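Local coordinates for protein KLLA0E08119p (Kluyveromyces lactis, PDB 3VA7) that probably carboxylates urea to urea-1-carboxylate at the expense of ATP and bicarbonate, by way of a biotin cofactor, as the carboxylase portion of a longer bifunctional enzyme, at residues L90-I95 with S115-F120; D422-I427 with M457-K462; G670-I675 with G755-A760. One frame throughout, in Å; residues are numbered along the deposited sequence.

Contact 1. Residues L90-I95 with S115-F120; sequences LDIDKI and SENADF
N117 OD1, with the methyl I92 CD1 4.2 Å from it, accepts the backbone N-H of F120 at 2.9 Å. The bond is almost straight (177°), but the donor stands above the carbonyl plane of the amide. N117 thereby caps the first turn of helix 118-125 and helps to fix the residue whose ring makes the contact. F120 has CG anti to its backbone N (chi1 -178°), which sends the ring across to the start of helix 92-101. There I92 arrives at the ring edge, its CG2 3.8 Å from F120 CD2, while its CD1 lies 3.8 Å from F120 CB. I95, one turn on, crosses the ring at about a right angle and sets CG2 3.8 Å from F120 CZ. D91 caps helix 92-101 with OD2, whose anti lone pair takes K94 N at 3.0 Å. A salt bridge from D93 to R123 adds a charged tie between the two helices. The paired, side-chain-capped starts belong to helices that lead into strands 106-108 and 130-131, in the Rossmann-like parallel alpha/beta sheet of the biotin carboxylase N-terminal domain.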
ATOM      1  N   LEU A  90     -12.974  22.159  20.877  1.00 53.07           N
ATOM      2  CA  LEU A  90     -13.927  22.522  21.942  1.00 52.77           C
ATOM      3  C   LEU A  90     -13.409  23.533  22.963  1.00 52.96           C
ATOM      4  O   LEU A  90     -14.171  24.010  23.803  1.00 53.17           O
ATOM      5  CB  LEU A  90     -14.368  21.273  22.696  1.00 52.52           C
ATOM      6  CG  LEU A  90     -15.244  20.317  21.914  1.00 52.28           C
ATOM      7  CD1 LEU A  90     -15.247  18.947  22.560  1.00 50.39           C
ATOM      8  CD2 LEU A  90     -16.651  20.911  21.744  1.00 49.57           C
ATOM      9  N   ASP A  91     -12.120  23.848  22.891  1.00 53.41           N
ATOM     10  CA  ASP A  91     -11.457  24.678  23.898  1.00 53.45           C
ATOM     11  C   ASP A  91     -11.629  26.099  23.464  1.00 52.37           C
ATOM     12  O   ASP A  91     -10.888  26.592  22.607  1.00 52.11           O
ATOM     13  CB  ASP A  91      -9.953  24.306  24.032  1.00 54.57           C
ATOM     14  CG  ASP A  91      -9.250  25.009  25.231  1.00 56.39           C
ATOM     15  OD1 ASP A  91      -8.953  24.318  26.227  1.00 58.89           O
ATOM     16  OD2 ASP A  91      -8.978  26.233  25.173  1.00 58.06           O
ATOM     17  N   ILE A  92     -12.628  26.748  24.055  1.00 51.52           N
ATOM     18  CA  ILE A  92     -12.975  28.120  23.713  1.00 50.50           C
ATOM     19  C   ILE A  92     -11.757  29.038  23.788  1.00 51.19           C
ATOM     20  O   ILE A  92     -11.611  29.978  22.993  1.00 50.99           O
ATOM     21  CB  ILE A  92     -14.094  28.648  24.625  1.00 49.75           C
ATOM     22  CG1 ILE A  92     -15.367  27.789  24.454  1.00 49.09           C
ATOM     23  CG2 ILE A  92     -14.325  30.147  24.404  1.00 47.71           C
ATOM     24  CD1 ILE A  92     -16.566  28.174  25.351  1.00 45.23           C
ATOM     25  N   ASP A  93     -10.876  28.763  24.746  1.00 51.88           N
ATOM     26  CA  ASP A  93      -9.815  29.722  25.035  1.00 52.69           C
ATOM     27  C   ASP A  93      -8.865  29.812  23.865  1.00 51.77           C
ATOM     28  O   ASP A  93      -8.542  30.919  23.381  1.00 50.78           O
ATOM     29  CB  ASP A  93      -9.131  29.452  26.400  1.00 53.47           C
ATOM     30  CG  ASP A  93      -9.690  30.373  27.507  1.00 57.32           C
ATOM     31  OD1 ASP A  93     -10.875  30.822  27.379  1.00 58.77           O
ATOM     32  OD2 ASP A  93      -8.950  30.689  28.474  1.00 59.81           O
ATOM     33  N   LYS A  94      -8.471  28.619  23.414  1.00 50.92           N
ATOM     34  CA  LYS A  94      -7.625  28.419  22.261  1.00 50.22           C
ATOM     35  C   LYS A  94      -8.228  29.069  21.012  1.00 50.83           C
ATOM     36  O   LYS A  94      -7.545  29.890  20.357  1.00 51.75           O
ATOM     37  CB  LYS A  94      -7.395  26.926  22.055  1.00 50.29           C
ATOM     38  CG  LYS A  94      -6.394  26.288  23.044  1.00 47.15           C
ATOM     39  CD  LYS A  94      -6.349  24.781  22.892  1.00 43.09           C
ATOM     40  CE  LYS A  94      -4.945  24.244  23.246  1.00 43.98           C
ATOM     41  NZ  LYS A  94      -4.745  22.797  22.977  1.00 39.04           N
ATOM     42  N   ILE A  95      -9.511  28.770  20.726  1.00 50.39           N
ATOM     43  CA  ILE A  95     -10.245  29.311  19.539  1.00 49.23           C
ATOM     44  C   ILE A  95     -10.194  30.822  19.500  1.00 49.58           C
ATOM     45  O   ILE A  95      -9.809  31.426  18.488  1.00 50.00           O
ATOM     46  CB  ILE A  95     -11.754  28.813  19.425  1.00 48.46           C
ATOM     47  CG1 ILE A  95     -11.877  27.300  19.163  1.00 46.65           C
ATOM     48  CG2 ILE A  95     -12.536  29.604  18.372  1.00 46.62           C
ATOM     49  CD1 ILE A  95     -10.771  26.646  18.289  1.00 46.04           C
ATOM     50  N   SER A 115     -20.726  25.036  18.102  1.00 41.39           N
ATOM     51  CA  SER A 115     -21.749  25.570  17.239  1.00 41.52           C
ATOM     52  C   SER A 115     -22.988  26.079  17.992  1.00 42.17           C
ATOM     53  O   SER A 115     -23.374  27.215  17.836  1.00 42.38           O
ATOM     54  CB  SER A 115     -22.144  24.476  16.280  1.00 40.86           C
ATOM     55  OG  SER A 115     -22.860  25.073  15.260  1.00 43.19           O
ATOM     56  N   GLU A 116     -23.584  25.214  18.806  1.00 43.02           N
ATOM     57  CA  GLU A 116     -24.715  25.526  19.661  1.00 43.77           C
ATOM     58  C   GLU A 116     -24.361  25.707  21.135  1.00 43.80           C
ATOM     59  O   GLU A 116     -25.160  25.393  22.008  1.00 43.36           O
ATOM     60  CB  GLU A 116     -25.660  24.368  19.596  1.00 44.45           C
ATOM     61  CG  GLU A 116     -26.289  24.257  18.263  1.00 46.44           C
ATOM     62  CD  GLU A 116     -27.225  23.121  18.233  1.00 46.87           C
ATOM     63  OE1 GLU A 116     -26.700  21.982  18.309  1.00 51.24           O
ATOM     64  OE2 GLU A 116     -28.451  23.379  18.161  1.00 43.94           O
ATOM     65  N   ASN A 117     -23.161  26.216  21.384  1.00 44.13           N
ATOM     66  CA  ASN A 117     -22.644  26.503  22.706  1.00 44.15           C
ATOM     67  C   ASN A 117     -22.714  27.996  23.005  1.00 44.66           C
ATOM     68  O   ASN A 117     -21.972  28.797  22.442  1.00 44.98           O
ATOM     69  CB  ASN A 117     -21.211  25.990  22.773  1.00 43.86           C
ATOM     70  CG  ASN A 117     -20.536  26.267  24.084  1.00 43.04           C
ATOM     71  OD1 ASN A 117     -20.638  27.358  24.687  1.00 44.49           O
ATOM     72  ND2 ASN A 117     -19.783  25.296  24.514  1.00 38.59           N
ATOM     73  N   ALA A 118     -23.595  28.358  23.925  1.00 45.34           N
ATOM     74  CA  ALA A 118     -23.921  29.751  24.172  1.00 45.59           C
ATOM     75  C   ALA A 118     -22.878  30.505  24.981  1.00 45.95           C
ATOM     76  O   ALA A 118     -22.789  31.744  24.853  1.00 46.01           O
ATOM     77  CB  ALA A 118     -25.290  29.861  24.854  1.00 46.23           C
ATOM     78  N   ASP A 119     -22.116  29.810  25.835  1.00 45.84           N
ATOM     79  CA  ASP A 119     -21.008  30.512  26.505  1.00 46.66           C
ATOM     80  C   ASP A 119     -20.100  31.047  25.406  1.00 46.59           C
ATOM     81  O   ASP A 119     -19.746  32.252  25.373  1.00 46.08           O
ATOM     82  CB  ASP A 119     -20.202  29.596  27.448  1.00 48.04           C
ATOM     83  CG  ASP A 119     -21.018  29.102  28.679  1.00 49.44           C
ATOM     84  OD1 ASP A 119     -20.707  27.985  29.155  1.00 48.62           O
ATOM     85  OD2 ASP A 119     -21.944  29.823  29.146  1.00 50.57           O
ATOM     86  N   PHE A 120     -19.770  30.141  24.470  1.00 46.04           N
ATOM     87  CA  PHE A 120     -18.992  30.505  23.298  1.00 44.83           C
ATOM     88  C   PHE A 120     -19.605  31.652  22.499  1.00 43.77           C
ATOM     89  O   PHE A 120     -18.930  32.631  22.221  1.00 43.51           O
ATOM     90  CB  PHE A 120     -18.716  29.296  22.405  1.00 45.26           C
ATOM     91  CG  PHE A 120     -17.865  29.623  21.211  1.00 44.60           C
ATOM     92  CD1 PHE A 120     -18.352  29.444  19.924  1.00 43.68           C
ATOM     93  CD2 PHE A 120     -16.579  30.146  21.379  1.00 44.10           C
ATOM     94  CE1 PHE A 120     -17.554  29.739  18.837  1.00 44.27           C
ATOM     95  CE2 PHE A 120     -15.771  30.447  20.278  1.00 43.42           C
ATOM     96  CZ  PHE A 120     -16.256  30.244  19.019  1.00 42.71           C
TER

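Contact 2. Residues D422-I427 with M457-K462; sequences DRNDAI and MFKEAK
R423 reaches from the first turn of helix 423-435 to the end of helix 456-460 and lays its guanidinium between F458 and A461. Its CZ lies 4.9 Å from the centroid of the F458 ring, 21° off the ring normal, a cation-pi contact over the face in which NH2 is displaced toward the rim. A461 CB meets one face of the guanidinium, 3.6 Å from R423 NH2. The chain of R423 bends at chi3 to make this approach, and its NH1 is bound in a salt bridge to E269, which would help to keep the cation in place. The model brings NH2 too near the carbonyl oxygen of F458 for that pair to be read with confidence. A461 follows the helix with positive phi in a Schellman motif, and K462 N returns to M457 O at 3.3 Å.

K459 and I427 carry the other side. The lysine runs extended as far as CE, then turns at its last torsion (chi4 -63°), bringing NZ to N424 OD1 at 3.3 Å. The ammonium stands above the carbonyl plane of the amide, and the two side chains cross at about a right angle. I427 slides past F458 in the opposite direction, CG1 resting 3.7 Å from F458 CE1, while its CD1 comes within 4.3 Å of K459 CA. D422 caps the first helix, OD1 accepting N424 N at 3.2 Å from above the carboxylate plane.

Within the biotin carboxylase C-terminal domain, the two helix ends pack on the large antiparallel sheet: F458 lies on L259 of strand 249-261, I267 and E269 of strand 264-270 and I364 of strand 362-372, and A426 also touches I364.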
ATOM      1  N   ASP A 422     -36.951  16.415 -10.980  1.00 42.23           N
ATOM      2  CA  ASP A 422     -37.999  16.016 -10.033  1.00 43.01           C
ATOM      3  C   ASP A 422     -37.556  14.778  -9.235  1.00 42.59           C
ATOM      4  O   ASP A 422     -36.518  14.194  -9.537  1.00 43.21           O
ATOM      5  CB  ASP A 422     -39.330  15.764 -10.755  1.00 43.43           C
ATOM      6  CG  ASP A 422     -39.421  14.370 -11.372  1.00 48.03           C
ATOM      7  OD1 ASP A 422     -40.047  13.472 -10.713  1.00 51.36           O
ATOM      8  OD2 ASP A 422     -38.872  14.178 -12.500  1.00 51.41           O
ATOM      9  N   ARG A 423     -38.326  14.362  -8.236  1.00 41.36           N
ATOM     10  CA  ARG A 423     -37.893  13.248  -7.394  1.00 40.94           C
ATOM     11  C   ARG A 423     -37.287  12.043  -8.173  1.00 41.90           C
ATOM     12  O   ARG A 423     -36.209  11.554  -7.826  1.00 41.75           O
ATOM     13  CB  ARG A 423     -38.997  12.781  -6.418  1.00 39.54           C
ATOM     14  CG  ARG A 423     -38.424  12.410  -5.103  1.00 36.90           C
ATOM     15  CD  ARG A 423     -39.422  11.839  -4.160  1.00 34.78           C
ATOM     16  NE  ARG A 423     -39.191  10.424  -4.014  1.00 34.51           N
ATOM     17  CZ  ARG A 423     -38.811   9.813  -2.897  1.00 36.03           C
ATOM     18  NH1 ARG A 423     -38.657  10.453  -1.748  1.00 34.01           N
ATOM     19  NH2 ARG A 423     -38.630   8.514  -2.934  1.00 37.40           N
ATOM     20  N   ASN A 424     -37.982  11.574  -9.215  1.00 42.73           N
ATOM     21  CA  ASN A 424     -37.520  10.396  -9.971  1.00 42.87           C
ATOM     22  C   ASN A 424     -36.210  10.672 -10.684  1.00 42.49           C
ATOM     23  O   ASN A 424     -35.351   9.815 -10.701  1.00 41.98           O
ATOM     24  CB  ASN A 424     -38.562   9.868 -10.987  1.00 42.34           C
ATOM     25  CG  ASN A 424     -39.802   9.254 -10.314  1.00 44.44           C
ATOM     26  OD1 ASN A 424     -39.731   8.531  -9.277  1.00 43.01           O
ATOM     27  ND2 ASN A 424     -40.977   9.565 -10.903  1.00 45.65           N
ATOM     28  N   ASP A 425     -36.067  11.855 -11.282  1.00 42.43           N
ATOM     29  CA  ASP A 425     -34.823  12.194 -11.974  1.00 42.81           C
ATOM     30  C   ASP A 425     -33.627  12.201 -10.989  1.00 44.24           C
ATOM     31  O   ASP A 425     -32.472  11.824 -11.362  1.00 44.40           O
ATOM     32  CB  ASP A 425     -34.930  13.546 -12.663  1.00 42.18           C
ATOM     33  CG  ASP A 425     -33.824  13.768 -13.658  1.00 43.52           C
ATOM     34  OD1 ASP A 425     -33.377  12.738 -14.220  1.00 48.27           O
ATOM     35  OD2 ASP A 425     -33.408  14.937 -13.895  1.00 39.91           O
ATOM     36  N   ALA A 426     -33.923  12.619  -9.747  1.00 44.26           N
ATOM     37  CA  ALA A 426     -32.937  12.814  -8.698  1.00 44.26           C
ATOM     38  C   ALA A 426     -32.522  11.485  -8.123  1.00 44.58           C
ATOM     39  O   ALA A 426     -31.323  11.304  -7.770  1.00 44.47           O
ATOM     40  CB  ALA A 426     -33.516  13.656  -7.609  1.00 44.80           C
ATOM     41  N   ILE A 427     -33.492  10.564  -8.016  1.00 43.41           N
ATOM     42  CA  ILE A 427     -33.207   9.238  -7.491  1.00 43.55           C
ATOM     43  C   ILE A 427     -32.297   8.463  -8.452  1.00 44.21           C
ATOM     44  O   ILE A 427     -31.381   7.762  -8.025  1.00 44.27           O
ATOM     45  CB  ILE A 427     -34.478   8.448  -7.224  1.00 43.84           C
ATOM     46  CG1 ILE A 427     -35.119   8.938  -5.933  1.00 42.52           C
ATOM     47  CG2 ILE A 427     -34.180   6.929  -7.135  1.00 43.22           C
ATOM     48  CD1 ILE A 427     -36.531   8.570  -5.857  1.00 44.78           C
ATOM     49  N   MET A 457     -38.472   0.534  -1.639  1.00 52.03           N
ATOM     50  CA  MET A 457     -38.810   1.454  -0.560  1.00 52.81           C
ATOM     51  C   MET A 457     -38.510   2.897  -0.935  1.00 53.23           C
ATOM     52  O   MET A 457     -39.426   3.698  -1.140  1.00 53.55           O
ATOM     53  CB  MET A 457     -38.052   1.089   0.706  1.00 52.94           C
ATOM     54  CG  MET A 457     -38.397   1.971   1.929  1.00 54.61           C
ATOM     55  SD  MET A 457     -37.398   3.462   2.124  1.00 57.13           S
ATOM     56  CE  MET A 457     -35.753   2.781   2.441  1.00 56.15           C
ATOM     57  N   PHE A 458     -37.235   3.230  -1.063  1.00 53.52           N
ATOM     58  CA  PHE A 458     -36.904   4.608  -1.302  1.00 54.36           C
ATOM     59  C   PHE A 458     -37.664   5.155  -2.486  1.00 54.87           C
ATOM     60  O   PHE A 458     -38.142   6.262  -2.417  1.00 55.11           O
ATOM     61  CB  PHE A 458     -35.407   4.817  -1.481  1.00 54.36           C
ATOM     62  CG  PHE A 458     -35.000   6.265  -1.535  1.00 53.34           C
ATOM     63  CD1 PHE A 458     -34.186   6.730  -2.562  1.00 53.96           C
ATOM     64  CD2 PHE A 458     -35.429   7.162  -0.561  1.00 53.49           C
ATOM     65  CE1 PHE A 458     -33.798   8.050  -2.611  1.00 53.38           C
ATOM     66  CE2 PHE A 458     -35.057   8.492  -0.594  1.00 50.60           C
ATOM     67  CZ  PHE A 458     -34.247   8.940  -1.611  1.00 53.32           C
ATOM     68  N   LYS A 459     -37.800   4.384  -3.557  1.00 56.05           N
ATOM     69  CA  LYS A 459     -38.441   4.912  -4.762  1.00 57.15           C
ATOM     70  C   LYS A 459     -39.926   5.173  -4.574  1.00 58.14           C
ATOM     71  O   LYS A 459     -40.476   6.158  -5.066  1.00 58.00           O
ATOM     72  CB  LYS A 459     -38.247   3.999  -5.964  1.00 56.93           C
ATOM     73  CG  LYS A 459     -38.420   4.760  -7.251  1.00 56.65           C
ATOM     74  CD  LYS A 459     -38.547   3.839  -8.422  1.00 59.03           C
ATOM     75  CE  LYS A 459     -38.883   4.635  -9.675  1.00 60.34           C
ATOM     76  NZ  LYS A 459     -40.207   5.286  -9.488  1.00 59.23           N
ATOM     77  N   GLU A 460     -40.591   4.273  -3.870  1.00 59.62           N
ATOM     78  CA  GLU A 460     -42.028   4.434  -3.678  1.00 61.10           C
ATOM     79  C   GLU A 460     -42.306   5.487  -2.599  1.00 60.49           C
ATOM     80  O   GLU A 460     -43.456   5.902  -2.387  1.00 60.66           O
ATOM     81  CB  GLU A 460     -42.681   3.070  -3.407  1.00 61.95           C
ATOM     82  CG  GLU A 460     -42.830   2.231  -4.702  1.00 65.25           C
ATOM     83  CD  GLU A 460     -43.213   0.760  -4.439  1.00 72.95           C
ATOM     84  OE1 GLU A 460     -43.398   0.019  -5.446  1.00 76.59           O
ATOM     85  OE2 GLU A 460     -43.324   0.334  -3.249  1.00 74.25           O
ATOM     86  N   ALA A 461     -41.213   5.929  -1.960  1.00 59.39           N
ATOM     87  CA  ALA A 461     -41.221   6.971  -0.957  1.00 57.69           C
ATOM     88  C   ALA A 461     -41.815   6.460   0.342  1.00 56.91           C
ATOM     89  O   ALA A 461     -42.212   7.233   1.188  1.00 55.81           O
ATOM     90  CB  ALA A 461     -41.946   8.244  -1.476  1.00 57.76           C
ATOM     91  N   LYS A 462     -41.843   5.146   0.524  1.00 57.03           N
ATOM     92  CA  LYS A 462     -42.322   4.600   1.799  1.00 57.54           C
ATOM     93  C   LYS A 462     -41.244   4.728   2.887  1.00 57.02           C
ATOM     94  O   LYS A 462     -40.833   3.748   3.495  1.00 57.44           O
ATOM     95  CB  LYS A 462     -42.893   3.166   1.666  1.00 57.74           C
ATOM     96  CG  LYS A 462     -43.558   2.848   0.299  1.00 59.57           C
ATOM     97  CD  LYS A 462     -45.058   2.443   0.445  1.00 64.66           C
ATOM     98  CE  LYS A 462     -45.331   1.263   1.451  1.00 66.22           C
ATOM     99  NZ  LYS A 462     -45.777  -0.022   0.814  1.00 64.73           N
TER

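Contact 3. Residues G670-I675 with G755-A760; sequences GPHGSI and GFVCQA. With BTI (5-(hexahydro-2-oxo-1H-thieno[3,4-D]imidazol-6-yl)pentanal), chain B.
In the A and B part of the carboxyltransferase domain, the loop that leaves strand 662-669 is bonded to strand 756-762, which starts beside the bound biotin. H672 N donates to C758 O at 2.8 Å. Q759 O takes two weak bonds, from G670 N and from G673 N, and A760 CA approaches G670 O at 3.2 Å in a CH...O contact. The peptide before P671 is cis and G673 centres an inverse gamma turn; strands 662-669 and 756-762 are antiparallel neighbours in the curled mixed sheet of this domain.

The H672 ring is held between two apolar groups. P671 CB sits 3.7 Å above the plane, over the ring centre, and V757 CG1 lies over the opposite face, while C758 N meets the edge in plane, 3.3 Å from H672 CD2. Y729 adds an edge-to-face contact. With an alanine here, a gap would probably open between P671 and V757, and Y729 would lose this edge-to-face contact. Q759, bent at chi2 (73°), folds its amide back onto the turn, with OE1 3.4 Å from G673 CA.

At the other end of 755-760, G755 N donates to the ureido oxygen O3 of biotin at 3.1 Å. The ring edge of F756 borders the same group, with CD1 3.4 Å from O3 of the biotin, and N737 OD1 bonds to the biotin as well.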
ATOM      1  N   GLY A 670      23.030 -20.962 -15.840  1.00 35.11           N
ATOM      2  CA  GLY A 670      23.253 -19.499 -16.035  1.00 33.82           C
ATOM      3  C   GLY A 670      22.495 -18.510 -15.140  1.00 32.34           C
ATOM      4  O   GLY A 670      21.393 -18.805 -14.725  1.00 32.87           O
ATOM      5  N   PRO A 671      23.005 -17.282 -14.954  1.00 31.81           N
ATOM      6  CA  PRO A 671      24.055 -16.685 -15.756  1.00 31.69           C
ATOM      7  C   PRO A 671      25.437 -17.044 -15.354  1.00 32.20           C
ATOM      8  O   PRO A 671      26.321 -17.119 -16.212  1.00 33.34           O
ATOM      9  CB  PRO A 671      23.867 -15.192 -15.556  1.00 31.37           C
ATOM     10  CG  PRO A 671      22.867 -15.023 -14.568  1.00 32.06           C
ATOM     11  CD  PRO A 671      22.109 -16.267 -14.399  1.00 32.16           C
ATOM     12  N   HIS A 672      25.666 -17.265 -14.069  1.00 32.32           N
ATOM     13  CA  HIS A 672      27.058 -17.294 -13.617  1.00 31.22           C
ATOM     14  C   HIS A 672      27.653 -18.683 -13.295  1.00 31.20           C
ATOM     15  O   HIS A 672      28.755 -18.782 -12.804  1.00 29.57           O
ATOM     16  CB  HIS A 672      27.285 -16.248 -12.535  1.00 30.37           C
ATOM     17  CG  HIS A 672      26.806 -14.884 -12.920  1.00 30.92           C
ATOM     18  ND1 HIS A 672      27.397 -14.144 -13.919  1.00 29.58           N
ATOM     19  CD2 HIS A 672      25.773 -14.129 -12.457  1.00 32.28           C
ATOM     20  CE1 HIS A 672      26.753 -12.999 -14.066  1.00 26.93           C
ATOM     21  NE2 HIS A 672      25.760 -12.968 -13.195  1.00 30.81           N
ATOM     22  N   GLY A 673      26.938 -19.756 -13.650  1.00 33.14           N
ATOM     23  CA  GLY A 673      27.465 -21.140 -13.462  1.00 34.54           C
ATOM     24  C   GLY A 673      28.606 -21.428 -14.443  1.00 35.66           C
ATOM     25  O   GLY A 673      28.527 -22.368 -15.228  1.00 35.87           O
ATOM     26  N   SER A 674      29.666 -20.619 -14.396  1.00 35.98           N
ATOM     27  CA  SER A 674      30.787 -20.744 -15.335  1.00 36.21           C
ATOM     28  C   SER A 674      32.050 -20.503 -14.565  1.00 36.89           C
ATOM     29  O   SER A 674      31.980 -19.928 -13.480  1.00 37.99           O
ATOM     30  CB  SER A 674      30.680 -19.706 -16.428  1.00 36.04           C
ATOM     31  OG  SER A 674      30.719 -18.430 -15.853  1.00 33.44           O
ATOM     32  N   ILE A 675      33.198 -20.931 -15.094  1.00 36.79           N
ATOM     33  CA  ILE A 675      34.413 -21.053 -14.248  1.00 36.77           C
ATOM     34  C   ILE A 675      35.202 -19.731 -14.103  1.00 35.92           C
ATOM     35  O   ILE A 675      36.252 -19.706 -13.462  1.00 36.61           O
ATOM     36  CB  ILE A 675      35.349 -22.243 -14.684  1.00 37.10           C
ATOM     37  CG1 ILE A 675      35.921 -22.031 -16.106  1.00 39.03           C
ATOM     38  CG2 ILE A 675      34.607 -23.554 -14.667  1.00 37.04           C
ATOM     39  CD1 ILE A 675      37.080 -23.011 -16.472  1.00 40.06           C
ATOM     40  N   GLY A 755      23.257  -7.445  -6.119  1.00 25.91           N
ATOM     41  CA  GLY A 755      24.703  -7.243  -6.095  1.00 25.37           C
ATOM     42  C   GLY A 755      25.522  -8.536  -6.018  1.00 26.76           C
ATOM     43  O   GLY A 755      26.738  -8.463  -5.744  1.00 26.13           O
ATOM     44  N   PHE A 756      24.885  -9.705  -6.261  1.00 26.92           N
ATOM     45  CA  PHE A 756      25.571 -11.021  -6.201  1.00 28.10           C
ATOM     46  C   PHE A 756      25.371 -11.893  -7.435  1.00 28.27           C
ATOM     47  O   PHE A 756      24.389 -11.755  -8.137  1.00 28.09           O
ATOM     48  CB  PHE A 756      25.048 -11.893  -5.046  1.00 28.66           C
ATOM     49  CG  PHE A 756      24.979 -11.208  -3.712  1.00 32.29           C
ATOM     50  CD1 PHE A 756      23.783 -10.601  -3.279  1.00 33.68           C
ATOM     51  CD2 PHE A 756      26.090 -11.196  -2.855  1.00 33.67           C
ATOM     52  CE1 PHE A 756      23.710  -9.974  -2.025  1.00 35.60           C
ATOM     53  CE2 PHE A 756      26.014 -10.567  -1.598  1.00 36.09           C
ATOM     54  CZ  PHE A 756      24.812  -9.973  -1.174  1.00 33.68           C
ATOM     55  N   VAL A 757      26.264 -12.863  -7.656  1.00 29.10           N
ATOM     56  CA  VAL A 757      26.142 -13.756  -8.810  1.00 29.12           C
ATOM     57  C   VAL A 757      24.979 -14.731  -8.608  1.00 30.04           C
ATOM     58  O   VAL A 757      24.636 -15.062  -7.483  1.00 29.94           O
ATOM     59  CB  VAL A 757      27.439 -14.515  -9.052  1.00 29.30           C
ATOM     60  CG1 VAL A 757      28.548 -13.573  -9.446  1.00 30.01           C
ATOM     61  CG2 VAL A 757      27.859 -15.276  -7.825  1.00 29.94           C
ATOM     62  N   CYS A 758      24.352 -15.145  -9.708  1.00 30.86           N
ATOM     63  CA  CYS A 758      23.270 -16.151  -9.736  1.00 30.59           C
ATOM     64  C   CYS A 758      23.792 -17.356 -10.517  1.00 32.11           C
ATOM     65  O   CYS A 758      24.381 -17.197 -11.618  1.00 34.85           O
ATOM     66  CB  CYS A 758      22.048 -15.609 -10.454  1.00 28.49           C
ATOM     67  SG  CYS A 758      21.115 -14.311  -9.567  1.00 29.56           S
ATOM     68  N   GLN A 759      23.553 -18.557 -10.020  1.00 31.34           N
ATOM     69  CA  GLN A 759      24.177 -19.735 -10.583  1.00 30.73           C
ATOM     70  C   GLN A 759      23.350 -20.265 -11.741  1.00 30.79           C
ATOM     71  O   GLN A 759      23.883 -20.546 -12.816  1.00 32.23           O
ATOM     72  CB  GLN A 759      24.410 -20.777  -9.468  1.00 30.52           C
ATOM     73  CG  GLN A 759      24.488 -22.218  -9.884  1.00 32.18           C
ATOM     74  CD  GLN A 759      25.776 -22.598 -10.597  1.00 35.28           C
ATOM     75  OE1 GLN A 759      26.863 -22.138 -10.255  1.00 39.35           O
ATOM     76  NE2 GLN A 759      25.657 -23.447 -11.588  1.00 36.03           N
ATOM     77  N   ALA A 760      22.047 -20.384 -11.529  1.00 30.77           N
ATOM     78  CA  ALA A 760      21.120 -21.055 -12.442  1.00 30.52           C
ATOM     79  C   ALA A 760      19.774 -20.373 -12.197  1.00 30.63           C
ATOM     80  O   ALA A 760      19.681 -19.584 -11.240  1.00 31.30           O
ATOM     81  CB  ALA A 760      21.029 -22.528 -12.119  1.00 29.35           C
TER
HETATM   82  C11 BTI B1901      14.918 -13.747   1.550  1.00 25.60           C
HETATM   83  O11 BTI B1901      15.727 -13.341   2.442  1.00 24.16           O
HETATM   84  C10 BTI B1901      15.056 -13.459   0.024  1.00 21.46           C
HETATM   85  C9  BTI B1901      16.247 -12.541  -0.243  1.00 18.39           C
HETATM   86  C8  BTI B1901      16.692 -12.428  -1.694  1.00 21.52           C
HETATM   87  C7  BTI B1901      18.138 -11.933  -1.900  1.00 20.98           C
HETATM   88  C2  BTI B1901      18.506 -10.678  -1.135  1.00 22.09           C
HETATM   89  S1  BTI B1901      17.488  -9.293  -1.551  1.00 26.18           S
HETATM   90  C6  BTI B1901      18.683  -8.103  -1.054  1.00 24.36           C
HETATM   91  C5  BTI B1901      20.052  -8.737  -1.165  1.00 25.05           C
HETATM   92  N3  BTI B1901      20.523  -8.226  -2.426  1.00 23.28           N
HETATM   93  C3  BTI B1901      20.572  -9.171  -3.327  1.00 25.41           C
HETATM   94  O3  BTI B1901      21.018  -8.981  -4.553  1.00 28.17           O
HETATM   95  N2  BTI B1901      20.171 -10.332  -2.855  1.00 26.61           N
HETATM   96  C4  BTI B1901      19.934 -10.245  -1.419  1.00 25.69           C

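How the contacts relate
From the N terminus the three contacts come in series, each closing before the next opens, so none nests or crosses. Contact 1 closes a short loop of 19 residues that holds strand 106-108 and brings together two helix starts of the biotin carboxylase N-terminal domain. Contact 2 closes 29 residues, mostly helical, and joins two helices of the C-terminal part of the same carboxylation region; the centres of contacts 1 and 2 lie about 40 Å apart. Contact 3 spans 79 residues, rich in strand, and ties a loop to a biotin-binding strand of the carboxyltransferase domain, its centre about 71 and 69 Å from those of contacts 1 and 2, across the centre of the chain.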